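SUMO-1 cysteine protease S273R (African swine fever virus pig/Kenya/KEN-50/1950, PDB 6LJ9) is a cysteine protease that probably cleaves the viral pp220 and pp62 polyproteins into core-shell proteins and dampens host innate immune responses. Local coordinates at residues I198-M201 and E202-K205. Sequence-based numbering, arbitrary orientation.
Sequences IRWM and ERVK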
ATOM      1  N   ILE B 198     -22.469  -5.048  17.666  1.00 42.29           N
ATOM      2  CA  ILE B 198     -23.186  -5.700  16.572  1.00 33.97           C
ATOM      3  C   ILE B 198     -23.928  -4.669  15.727  1.00 33.58           C
ATOM      4  O   ILE B 198     -23.898  -4.722  14.491  1.00 43.31           O
ATOM      5  CB  ILE B 198     -24.139  -6.777  17.126  1.00 41.63           C
ATOM      6  CG1 ILE B 198     -23.346  -7.896  17.805  1.00 46.63           C
ATOM      7  CG2 ILE B 198     -25.017  -7.340  16.018  1.00 20.90           C
ATOM      8  CD1 ILE B 198     -22.517  -8.730  16.848  1.00 65.69           C
ATOM      9  N   ARG B 199     -24.600  -3.714  16.376  1.00 44.44           N
ATOM     10  CA  ARG B 199     -25.320  -2.683  15.632  1.00 50.40           C
ATOM     11  C   ARG B 199     -24.371  -1.860  14.771  1.00 43.29           C
ATOM     12  O   ARG B 199     -24.695  -1.516  13.627  1.00 52.77           O
ATOM     13  CB  ARG B 199     -26.085  -1.769  16.588  1.00 59.36           C
ATOM     14  CG  ARG B 199     -26.970  -2.489  17.587  1.00 61.01           C
ATOM     15  CD  ARG B 199     -27.484  -1.512  18.627  1.00 71.16           C
ATOM     16  NE  ARG B 199     -27.731  -2.159  19.910  1.00 86.04           N
ATOM     17  CZ  ARG B 199     -27.815  -1.510  21.066  1.00 96.11           C
ATOM     18  NH1 ARG B 199     -27.665  -0.193  21.099  1.00 96.55           N
ATOM     19  NH2 ARG B 199     -28.041  -2.178  22.188  1.00 98.45           N
ATOM     20  N   TRP B 200     -23.191  -1.536  15.305  1.00 34.88           N
ATOM     21  CA  TRP B 200     -22.214  -0.766  14.543  1.00 38.69           C
ATOM     22  C   TRP B 200     -21.713  -1.549  13.334  1.00 37.88           C
ATOM     23  O   TRP B 200     -21.601  -0.996  12.234  1.00 39.48           O
ATOM     24  CB  TRP B 200     -21.047  -0.358  15.442  1.00 28.71           C
ATOM     25  CG  TRP B 200     -20.042   0.518  14.757  1.00 28.08           C
ATOM     26  CD1 TRP B 200     -20.033   1.882  14.725  1.00 36.57           C
ATOM     27  CD2 TRP B 200     -18.901   0.091  14.005  1.00 26.35           C
ATOM     28  NE1 TRP B 200     -18.956   2.332  14.000  1.00 38.77           N
ATOM     29  CE2 TRP B 200     -18.246   1.252  13.546  1.00 34.57           C
ATOM     30  CE3 TRP B 200     -18.369  -1.159  13.673  1.00 32.83           C
ATOM     31  CZ2 TRP B 200     -17.086   1.199  12.774  1.00 36.88           C
ATOM     32  CZ3 TRP B 200     -17.218  -1.209  12.907  1.00 23.89           C
ATOM     33  CH2 TRP B 200     -16.589  -0.037  12.466  1.00 25.58           C
HETATM   34  N   MSE B 201     -21.406  -2.830  13.517  1.00 37.85           N
HETATM   35  CA  MSE B 201     -20.958  -3.678  12.416  1.00 30.31           C
HETATM   36  C   MSE B 201     -22.042  -3.815  11.351  1.00 28.63           C
HETATM   37  O   MSE B 201     -21.754  -3.823  10.155  1.00 33.12           O
HETATM   38  CB  MSE B 201     -20.552  -5.061  12.932  1.00 23.40           C
HETATM   39  CG  MSE B 201     -19.403  -5.038  13.927  1.00 28.93           C
HETATM   40 SE   MSE B 201     -19.000  -6.796  14.666  0.52 39.23          SE
HETATM   41  CE  MSE B 201     -18.362  -7.663  13.043  1.00 39.29           C
ATOM     42  N   GLU B 202     -23.295  -3.922  11.798  1.00 32.09           N
ATOM     43  CA  GLU B 202     -24.408  -4.006  10.859  1.00 28.39           C
ATOM     44  C   GLU B 202     -24.593  -2.696  10.101  1.00 35.64           C
ATOM     45  O   GLU B 202     -24.869  -2.705   8.895  1.00 35.26           O
ATOM     46  CB  GLU B 202     -25.690  -4.385  11.602  1.00 45.96           C
ATOM     47  CG  GLU B 202     -25.737  -5.824  12.084  1.00 65.04           C
ATOM     48  CD  GLU B 202     -25.613  -6.824  10.952  1.00 80.16           C
ATOM     49  OE1 GLU B 202     -24.694  -7.667  11.001  1.00 83.03           O
ATOM     50  OE2 GLU B 202     -26.429  -6.759  10.010  1.00 84.34           O
ATOM     51  N   ARG B 203     -24.443  -1.561  10.787  1.00 43.63           N
ATOM     52  CA  ARG B 203     -24.603  -0.270  10.125  1.00 44.49           C
ATOM     53  C   ARG B 203     -23.523  -0.053   9.071  1.00 35.59           C
ATOM     54  O   ARG B 203     -23.799   0.478   7.989  1.00 36.52           O
ATOM     55  CB  ARG B 203     -24.584   0.856  11.163  1.00 38.43           C
ATOM     56  CG  ARG B 203     -25.031   2.218  10.638  1.00 39.95           C
ATOM     57  CD  ARG B 203     -23.857   3.068  10.152  1.00 42.61           C
ATOM     58  NE  ARG B 203     -22.935   3.399  11.236  1.00 71.21           N
ATOM     59  CZ  ARG B 203     -23.025   4.489  11.991  1.00 92.93           C
ATOM     60  NH1 ARG B 203     -23.998   5.367  11.780  1.00 94.05           N
ATOM     61  NH2 ARG B 203     -22.141   4.709  12.955  1.00100.21           N
ATOM     62  N   VAL B 204     -22.285  -0.457   9.371  1.00 32.88           N
ATOM     63  CA  VAL B 204     -21.204  -0.321   8.398  1.00 24.44           C
ATOM     64  C   VAL B 204     -21.438  -1.235   7.202  1.00 19.85           C
ATOM     65  O   VAL B 204     -21.094  -0.883   6.065  1.00 26.85           O
ATOM     66  CB  VAL B 204     -19.848  -0.602   9.074  1.00 22.16           C
ATOM     67  CG1 VAL B 204     -18.718  -0.565   8.058  1.00 25.62           C
ATOM     68  CG2 VAL B 204     -19.590   0.404  10.186  1.00 20.64           C
ATOM     69  N   LYS B 205     -22.033  -2.409   7.425  1.00 25.18           N
ATOM     70  CA  LYS B 205     -22.292  -3.333   6.325  1.00 33.02           C
ATOM     71  C   LYS B 205     -23.280  -2.746   5.323  1.00 31.08           C
ATOM     72  O   LYS B 205     -23.084  -2.869   4.108  1.00 29.93           O
ATOM     73  CB  LYS B 205     -22.806  -4.666   6.869  1.00 29.70           C
ATOM     74  CG  LYS B 205     -23.191  -5.670   5.795  1.00 28.33           C
ATOM     75  CD  LYS B 205     -23.687  -6.970   6.407  1.00 34.94           C
ATOM     76  CE  LYS B 205     -24.186  -7.928   5.339  1.00 43.55           C
ATOM     77  NZ  LYS B 205     -24.665  -9.208   5.929  1.00 42.60           N
TER
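Trp-200 and Val-204, one helical turn apart, make the main side-chain contact. The methyl CG2 of Val-204 sits over one face of the indole in a CH-pi contact, 3.6 Å from the centroid of the six-membered ring and 7° off its normal. With chi1 at -176°, CG of Trp-200 lies opposite its own N; the indole projects outward from the helix, its six-membered ring tilted slightly toward the next turn, and the Val-204 methyl reaches back to cover it. Valine suits the place: with CG1 anti to the backbone N, CG2 stays beside that N, facing Trp-200, so a short branched side chain covers the ring without a flexible arm.

Arg-203 approaches the pyrrole side of the same indole obliquely: its NH2 comes to 3.9 Å from CD1 of Trp-200, with the guanidinium and ring planes 78° apart. Bends at chi2 and chi3 fold the long chain back there, while NH1 hydrogen-bonds Gln-126. The indole NE1 is buried without a polar partner.

The backbone supplies four successive i to i+4 hydrogen bonds, from Glu-202 N to Ile-198 O (2.9 Å) through to Lys-205 N to Met-201 O (3.1 Å).

Helix 195-208 is the crossover of a beta-alpha-beta unit in the Ulp1-like catalytic domain. Selenomethionine Met-201, a flexible apolar chain, packs on Ile-183 and Tyr-185 of strand 181-186 and Thr-217 of strand 215-220, while Trp-200 and Val-204 both reach Met-129 of helix 129-134.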